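Local coordinates for beta-mannosidase (Trichoderma harzianum, PDB 4CVU), which hydrolyses beta-mannosidic bonds, probably releasing mannose from the non-reducing ends of mannosides and manno-oligosaccharides as a family 2 glycoside hydrolase, at residues Ser733-Thr736 with Tyr737-Val740; Leu677-Ala680 with Asp681-Ser685; Ile390-Asp393 with Ala394-Arg398. All blocks are in the same frame, centred on the assembly; numbering follows the deposited sequence.

Contact 1 (Ser733-Thr736 with Tyr737-Val740); sequences SRRT and YEHV
The C-terminal end of helix 729-736, where the chain leaves the (beta/alpha)8 barrel expected of a family 2 glycoside hydrolase and heads for strand 740-747, is closed by Tyr737 and Glu738 turning their backbone N-H groups back onto the carbonyls of the last helical turn. Tyr737 is the first residue to leave helical backbone angles, and its grip is divided: Tyr737 N makes a short but poorly aimed, weak bond to Ser733 O at 2.6 Å and a long, weak one to Arg734 O at 3.4 Å. The next bond is straighter. Glu738 N reaches Arg735 O at 3.2 Å with an N-H...O angle of 158°, and its three-residue spacing tightens the turn. Side chains from elsewhere meet two of the carbonyls here: Asn415 bonds to Arg734 O, and Arg691 to Thr736 O.

The Tyr737 side chain starts against the same helix end, with CB 3.2 Å from Ser733 O. Its CG lies anti to the carbonyl carbon (chi1 -79°), which keeps the root of the ring beside that oxygen while the ring itself runs out against Ile687 and Tyr705 to a hydrogen bond between its OH and Ser703. Glu738 instead folds over the last turn: its CG sits 3.3 Å from Arg735 O, and the extended chain beyond carries OE2 to 4.1 Å from Arg735 CG. The aliphatic part of Arg735 therefore meets the carboxylate, yet the charged groups do not pair. Arg735 bends at its third torsion and takes its guanidinium to Asp901 and the carbonyl of Ala903, leaving Arg735 NE 6.2 Å from Glu738 OE2.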
loop_
_atom_site.group_PDB
_atom_site.type_symbol
_atom_site.label_atom_id
_atom_site.label_comp_id
_atom_site.label_asym_id
_atom_site.label_seq_id
_atom_site.Cartn_x
_atom_site.Cartn_y
_atom_site.Cartn_z
ATOM N N SER A 733 8.167 16.303 -26.074
ATOM C CA SER A 733 7.169 16.581 -27.097
ATOM C C SER A 733 6.705 18.056 -27.085
ATOM O O SER A 733 6.486 18.633 -28.142
ATOM C CB SER A 733 6.033 15.570 -26.966
ATOM O OG SER A 733 5.266 15.734 -25.774
ATOM N N ARG A 734 6.571 18.675 -25.897
ATOM C CA ARG A 734 6.298 20.126 -25.837
ATOM C C ARG A 734 7.271 20.919 -26.681
ATOM O O ARG A 734 6.849 21.811 -27.448
ATOM C CB ARG A 734 6.365 20.652 -24.401
ATOM C CG ARG A 734 6.426 22.183 -24.279
ATOM C CD ARG A 734 6.891 22.606 -22.893
ATOM N NE ARG A 734 5.829 22.648 -21.876
ATOM C CZ ARG A 734 6.016 22.447 -20.573
ATOM N NH1 ARG A 734 7.197 22.100 -20.093
ATOM N NH2 ARG A 734 5.030 22.594 -19.728
ATOM N N ARG A 735 8.574 20.639 -26.527
ATOM C CA ARG A 735 9.603 21.370 -27.250
ATOM C C ARG A 735 9.510 21.002 -28.698
ATOM O O ARG A 735 9.658 21.868 -29.583
ATOM C CB ARG A 735 11.022 21.053 -26.757
ATOM C CG ARG A 735 11.414 21.728 -25.442
ATOM C CD ARG A 735 12.941 21.646 -25.255
ATOM N NE ARG A 735 13.418 20.277 -25.058
ATOM C CZ ARG A 735 13.502 19.666 -23.871
ATOM N NH1 ARG A 735 13.161 20.303 -22.739
ATOM N NH2 ARG A 735 13.938 18.412 -23.811
ATOM N N THR A 736 9.260 19.721 -28.945
ATOM C CA THR A 736 9.252 19.237 -30.316
ATOM C C THR A 736 7.938 19.600 -31.053
ATOM O O THR A 736 7.877 19.459 -32.261
ATOM C CB THR A 736 9.527 17.709 -30.383
ATOM O OG1 THR A 736 10.494 17.353 -29.404
ATOM C CG2 THR A 736 10.049 17.293 -31.760
ATOM N N TYR A 737 6.910 20.025 -30.318
ATOM C CA TYR A 737 5.678 20.548 -30.899
ATOM C C TYR A 737 5.646 22.112 -30.936
ATOM O O TYR A 737 4.617 22.730 -31.186
ATOM C CB TYR A 737 4.445 19.997 -30.151
ATOM C CG TYR A 737 4.005 18.559 -30.509
ATOM C CD1 TYR A 737 4.361 17.953 -31.705
ATOM C CD2 TYR A 737 3.163 17.857 -29.669
ATOM C CE1 TYR A 737 3.902 16.675 -32.040
ATOM C CE2 TYR A 737 2.697 16.580 -30.004
ATOM C CZ TYR A 737 3.096 15.988 -31.193
ATOM O OH TYR A 737 2.660 14.723 -31.528
ATOM N N GLU A 738 6.774 22.750 -30.652
ATOM C CA GLU A 738 6.827 24.205 -30.749
ATOM C C GLU A 738 6.645 24.639 -32.221
ATOM O O GLU A 738 6.898 23.868 -33.158
ATOM C CB GLU A 738 8.155 24.740 -30.181
ATOM C CG GLU A 738 8.220 24.733 -28.656
ATOM C CD GLU A 738 9.347 25.575 -28.116
ATOM O OE1 GLU A 738 9.351 26.767 -28.424
ATOM O OE2 GLU A 738 10.235 25.079 -27.437
ATOM N N HIS A 739 6.183 25.873 -32.403
ATOM C CA HIS A 739 5.875 26.391 -33.752
ATOM C C HIS A 739 7.053 26.310 -34.704
ATOM O O HIS A 739 6.894 25.912 -35.826
ATOM C CB HIS A 739 5.327 27.817 -33.685
ATOM C CG HIS A 739 4.002 27.914 -33.003
ATOM N ND1 HIS A 739 2.848 27.370 -33.528
ATOM C CD2 HIS A 739 3.650 28.483 -31.827
ATOM C CE1 HIS A 739 1.841 27.602 -32.698
ATOM N NE2 HIS A 739 2.297 28.283 -31.667
ATOM N N VAL A 740 8.243 26.685 -34.227
ATOM C CA VAL A 740 9.472 26.691 -35.018
ATOM C C VAL A 740 10.553 25.925 -34.230
ATOM O O VAL A 740 10.874 26.293 -33.104
ATOM C CB VAL A 740 9.933 28.149 -35.279
ATOM C CG1 VAL A 740 11.068 28.207 -36.279
ATOM C CG2 VAL A 740 8.775 29.002 -35.780
#

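Contact 2 (Leu677-Ala680 with Asp681-Ser685); sequences LFQA and DMYKS
Met682 and Phe678 meet one turn apart on helix 664-692, and the methionine is the chain to follow outward. Its CB rests 3.5 Å from Phe678 O, the same carbonyl that accepts Met682 N in a nearly linear bond of 2.9 Å. From there CG continues anti to the backbone N (chi1 -163°) and delivers SD to the phenyl ring, 4.1 Å from Phe678 CZ and equally near CE2. The sulfur stands 5.0 Å from the centroid of the Phe678 ring, 56° off its normal, so it approaches obliquely. At the tip the chain bends at its third torsion, so that SD and not CE makes the closest approach to this ring. Phe678 also meets Phe581, and packs edge-to-face with Phe597, a residue that Met682 touches too.

Gln679 and Tyr683 repeat the spacing on an adjoining strip of the helix. Gln679 CG presses on Tyr683 CE1 at 3.3 Å, with amide and ring nearly perpendicular. Their polar ends are held elsewhere, the amide by Ser599 and the carbonyl of Ala718, the phenol by Trp706 O and Phe597 N; Gln679 NE2 thus merely passes Tyr683 OH at 3.7 Å. On another side, Ala680 and Lys684 lean on Val732 of helix 729-736. Sulfur beside a ring four residues earlier is a Met-aromatic contact along an alpha-helix, here within the long helix that precedes strand 702-705 of the expected barrel.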
loop_
_atom_site.group_PDB
_atom_site.type_symbol
_atom_site.label_atom_id
_atom_site.label_comp_id
_atom_site.label_asym_id
_atom_site.label_seq_id
_atom_site.Cartn_x
_atom_site.Cartn_y
_atom_site.Cartn_z
ATOM N N LEU A 677 13.344 7.930 -20.452
ATOM C CA LEU A 677 14.266 8.687 -21.262
ATOM C C LEU A 677 14.271 8.119 -22.662
ATOM O O LEU A 677 14.382 8.877 -23.649
ATOM C CB LEU A 677 15.682 8.633 -20.697
ATOM C CG LEU A 677 15.956 9.331 -19.351
ATOM C CD1 LEU A 677 17.413 9.138 -19.005
ATOM C CD2 LEU A 677 15.607 10.820 -19.388
ATOM N N PHE A 678 14.209 6.790 -22.735
ATOM C CA PHE A 678 14.258 6.115 -24.053
ATOM C C PHE A 678 12.972 6.463 -24.826
ATOM O O PHE A 678 13.043 6.894 -25.947
ATOM C CB PHE A 678 14.390 4.598 -23.913
ATOM C CG PHE A 678 14.175 3.895 -25.201
ATOM C CD1 PHE A 678 15.214 3.742 -26.094
ATOM C CD2 PHE A 678 12.930 3.456 -25.550
ATOM C CE1 PHE A 678 15.013 3.146 -27.323
ATOM C CE2 PHE A 678 12.708 2.882 -26.776
ATOM C CZ PHE A 678 13.759 2.713 -27.665
ATOM N N GLN A 679 11.810 6.376 -24.159
ATOM C CA GLN A 679 10.520 6.715 -24.779
ATOM C C GLN A 679 10.501 8.153 -25.255
ATOM O O GLN A 679 9.995 8.409 -26.333
ATOM C CB GLN A 679 9.352 6.516 -23.785
ATOM C CG GLN A 679 7.932 6.719 -24.325
ATOM C CD GLN A 679 6.945 6.939 -23.154
ATOM O OE1 GLN A 679 7.358 7.454 -22.154
ATOM N NE2 GLN A 679 5.681 6.632 -23.321
ATOM N N ALA A 680 10.940 9.110 -24.418
ATOM C CA ALA A 680 10.949 10.527 -24.817
ATOM C C ALA A 680 11.782 10.742 -26.090
ATOM O O ALA A 680 11.358 11.414 -27.023
ATOM C CB ALA A 680 11.515 11.348 -23.735
ATOM N N ASP A 681 12.974 10.197 -26.061
ATOM C CA ASP A 681 13.935 10.422 -27.137
ATOM C C ASP A 681 13.429 9.778 -28.429
ATOM O O ASP A 681 13.633 10.322 -29.516
ATOM C CB ASP A 681 15.318 9.897 -26.722
ATOM C CG ASP A 681 16.132 10.920 -25.893
ATOM O OD1 ASP A 681 15.776 12.112 -25.897
ATOM O OD2 ASP A 681 17.137 10.529 -25.224
ATOM N N MET A 682 12.859 8.580 -28.325
ATOM C CA MET A 682 12.249 7.940 -29.507
ATOM C C MET A 682 11.067 8.742 -30.075
ATOM O O MET A 682 10.983 8.905 -31.275
ATOM C CB MET A 682 11.867 6.483 -29.252
ATOM C CG MET A 682 11.639 5.701 -30.554
ATOM S SD MET A 682 10.941 4.052 -30.304
ATOM C CE MET A 682 9.385 4.532 -29.591
ATOM N N TYR A 683 10.188 9.284 -29.225
ATOM C CA TYR A 683 9.058 10.051 -29.734
ATOM C C TYR A 683 9.552 11.317 -30.431
ATOM O O TYR A 683 9.096 11.648 -31.534
ATOM C CB TYR A 683 8.037 10.400 -28.620
ATOM C CG TYR A 683 7.148 9.255 -28.191
ATOM C CD1 TYR A 683 7.688 8.014 -27.893
ATOM C CD2 TYR A 683 5.797 9.435 -27.976
ATOM C CE1 TYR A 683 6.895 6.972 -27.464
ATOM C CE2 TYR A 683 4.999 8.395 -27.521
ATOM C CZ TYR A 683 5.575 7.180 -27.264
ATOM O OH TYR A 683 4.829 6.120 -26.838
ATOM N N LYS A 684 10.526 11.993 -29.803
ATOM C CA LYS A 684 11.192 13.172 -30.386
ATOM C C LYS A 684 11.723 12.840 -31.757
ATOM O O LYS A 684 11.514 13.579 -32.726
ATOM C CB LYS A 684 12.338 13.600 -29.495
ATOM C CG LYS A 684 13.145 14.767 -29.983
ATOM C CD LYS A 684 14.511 14.801 -29.286
ATOM C CE LYS A 684 15.375 15.925 -29.738
ATOM N NZ LYS A 684 16.696 15.908 -29.029
ATOM N N SER A 685 12.433 11.725 -31.811
ATOM C CA SER A 685 12.987 11.258 -33.073
ATOM C C SER A 685 11.905 11.040 -34.165
ATOM O O SER A 685 12.130 11.331 -35.384
ATOM C CB SER A 685 13.790 9.985 -32.856
ATOM O OG SER A 685 14.410 9.566 -34.075
#

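Contact 3 (Ile390-Asp393 with Ala394-Arg398); sequences IPPD and AFWPR
Asp393 OD1 gathers the loop between strand 380-389 and helix 401-413 by accepting from both Arg398 and Phe395. Arg398 NE meets Asp393 OD1 at 2.7 Å in an almost straight salt-bridging bond (172°), from the syn side of the carboxylate and in the guanidinium's own plane, the two flat groups standing nearly perpendicular. Phe395 N takes the anti lone pair of Asp393 OD1 at 2.9 Å, an Asx turn that leads into the 3-10 segment 396-398. Apolar packing is close: Pro391 CB lies 3.7 Å from Trp396 CZ2, and Pro392 CD sits 3.6 Å from Trp396 CH2.

Arg398 is looser at its outer end, where the bond from NH2 to Asp393 OD1 is weak at 3.4 Å. A chi1 of 64° puts CG between backbone N and carbonyl carbon, and the extended chain carries NH1 past the aspartate to Glu69, on the partly exposed side near a bound tetraethylene glycol. A leucine in place of Arg398 would probably leave Asp393 OD1 with its Phe395 bond but no charged mate, and Glu69 without this salt bridge. Since Arg403 and Tyr722 hold Asp393 OD2, both oxygens are engaged, implying a fixed carboxylate, likely kept ionised by its two arginines.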
loop_
_atom_site.group_PDB
_atom_site.type_symbol
_atom_site.label_atom_id
_atom_site.label_comp_id
_atom_site.label_asym_id
_atom_site.label_seq_id
_atom_site.Cartn_x
_atom_site.Cartn_y
_atom_site.Cartn_z
ATOM N N ILE A 390 -7.300 8.321 -24.197
ATOM C CA ILE A 390 -8.000 7.121 -23.762
ATOM C C ILE A 390 -8.806 7.484 -22.499
ATOM O O ILE A 390 -8.607 8.560 -21.923
ATOM C CB ILE A 390 -7.048 5.943 -23.492
ATOM C CG1 ILE A 390 -6.123 6.252 -22.323
ATOM C CG2 ILE A 390 -6.246 5.592 -24.757
ATOM C CD1 ILE A 390 -5.824 5.059 -21.455
ATOM N N PRO A 391 -9.744 6.636 -22.098
ATOM C CA PRO A 391 -10.519 7.010 -20.892
ATOM C C PRO A 391 -9.595 7.225 -19.700
ATOM O O PRO A 391 -8.762 6.375 -19.417
ATOM C CB PRO A 391 -11.424 5.809 -20.665
ATOM C CG PRO A 391 -11.508 5.154 -22.008
ATOM C CD PRO A 391 -10.200 5.356 -22.675
ATOM N N PRO A 392 -9.746 8.344 -18.995
ATOM C CA PRO A 392 -8.874 8.610 -17.794
ATOM C C PRO A 392 -9.119 7.679 -16.584
ATOM O O PRO A 392 -8.290 7.650 -15.679
ATOM C CB PRO A 392 -9.253 10.043 -17.412
ATOM C CG PRO A 392 -10.696 10.133 -17.830
ATOM C CD PRO A 392 -10.787 9.359 -19.138
ATOM N N ASP A 393 -10.209 6.900 -16.577
ATOM C CA ASP A 393 -10.559 6.100 -15.423
ATOM C C ASP A 393 -11.306 4.876 -15.917
ATOM O O ASP A 393 -11.917 4.894 -16.989
ATOM C CB ASP A 393 -11.371 6.951 -14.457
ATOM C CG ASP A 393 -11.294 6.483 -12.991
ATOM O OD1 ASP A 393 -12.007 5.503 -12.607
ATOM O OD2 ASP A 393 -10.543 7.109 -12.180
ATOM N N ALA A 394 -11.237 3.789 -15.157
ATOM C CA ALA A 394 -12.045 2.633 -15.499
ATOM C C ALA A 394 -13.522 2.851 -15.103
ATOM O O ALA A 394 -14.406 2.105 -15.557
ATOM C CB ALA A 394 -11.466 1.363 -14.884
ATOM N N PHE A 395 -13.778 3.846 -14.255
ATOM C CA PHE A 395 -15.114 4.170 -13.797
ATOM C C PHE A 395 -15.474 5.621 -14.139
ATOM O O PHE A 395 -15.134 6.569 -13.438
ATOM C CB PHE A 395 -15.226 3.897 -12.301
ATOM C CG PHE A 395 -14.636 2.581 -11.907
ATOM C CD1 PHE A 395 -15.325 1.392 -12.147
ATOM C CD2 PHE A 395 -13.411 2.510 -11.347
ATOM C CE1 PHE A 395 -14.773 0.174 -11.794
ATOM C CE2 PHE A 395 -12.843 1.305 -11.020
ATOM C CZ PHE A 395 -13.522 0.124 -11.245
ATOM N N TRP A 396 -16.177 5.779 -15.235
ATOM C CA TRP A 396 -16.469 7.100 -15.792
ATOM C C TRP A 396 -17.182 8.018 -14.795
ATOM O O TRP A 396 -16.853 9.188 -14.715
ATOM C CB TRP A 396 -17.267 6.987 -17.100
ATOM C CG TRP A 396 -16.362 6.906 -18.331
ATOM C CD1 TRP A 396 -16.041 5.791 -19.045
ATOM C CD2 TRP A 396 -15.643 7.980 -18.919
ATOM N NE1 TRP A 396 -15.165 6.112 -20.071
ATOM C CE2 TRP A 396 -14.920 7.462 -20.017
ATOM C CE3 TRP A 396 -15.562 9.349 -18.650
ATOM C CZ2 TRP A 396 -14.146 8.247 -20.820
ATOM C CZ3 TRP A 396 -14.792 10.128 -19.438
ATOM C CH2 TRP A 396 -14.095 9.580 -20.544
ATOM N N PRO A 397 -18.098 7.471 -13.986
ATOM C CA PRO A 397 -18.726 8.379 -13.037
ATOM C C PRO A 397 -17.795 9.190 -12.130
ATOM O O PRO A 397 -18.166 10.289 -11.724
ATOM C CB PRO A 397 -19.615 7.456 -12.223
ATOM C CG PRO A 397 -19.990 6.380 -13.180
ATOM C CD PRO A 397 -18.696 6.133 -13.926
ATOM N N ARG A 398 -16.605 8.688 -11.793
ATOM C CA ARG A 398 -15.768 9.449 -10.859
ATOM C C ARG A 398 -14.847 10.423 -11.573
ATOM O O ARG A 398 -14.055 11.125 -10.941
ATOM C CB ARG A 398 -14.985 8.506 -9.906
ATOM C CG ARG A 398 -13.964 7.589 -10.554
ATOM C CD ARG A 398 -13.289 6.772 -9.439
ATOM N NE ARG A 398 -12.347 5.804 -9.967
ATOM C CZ ARG A 398 -11.533 5.079 -9.203
ATOM N NH1 ARG A 398 -11.605 5.161 -7.878
ATOM N NH2 ARG A 398 -10.670 4.248 -9.749
#

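Contacts 1 and 2 are neighbours, with centres 14 Å apart: the end of helix 729-736 lies against helix 664-692, and Thr736 OG1 packs on Lys684 CG at 3.7 Å. A bound cadmium ion lies about 4 Å from the side chain of Arg735, and one lies about 5 Å from that of Lys684. Contact 3 is separate, its nearest atoms about 11 Å from contact 2 and about 14 Å from contact 1. A thin link remains: Lys385 NZ, on strand 380-389, which leads into contact 3, hydrogen-bonds Tyr737 O of contact 1. That loop follows the C-terminal end of a strand of the expected barrel, the face where such barrels carry their active sites.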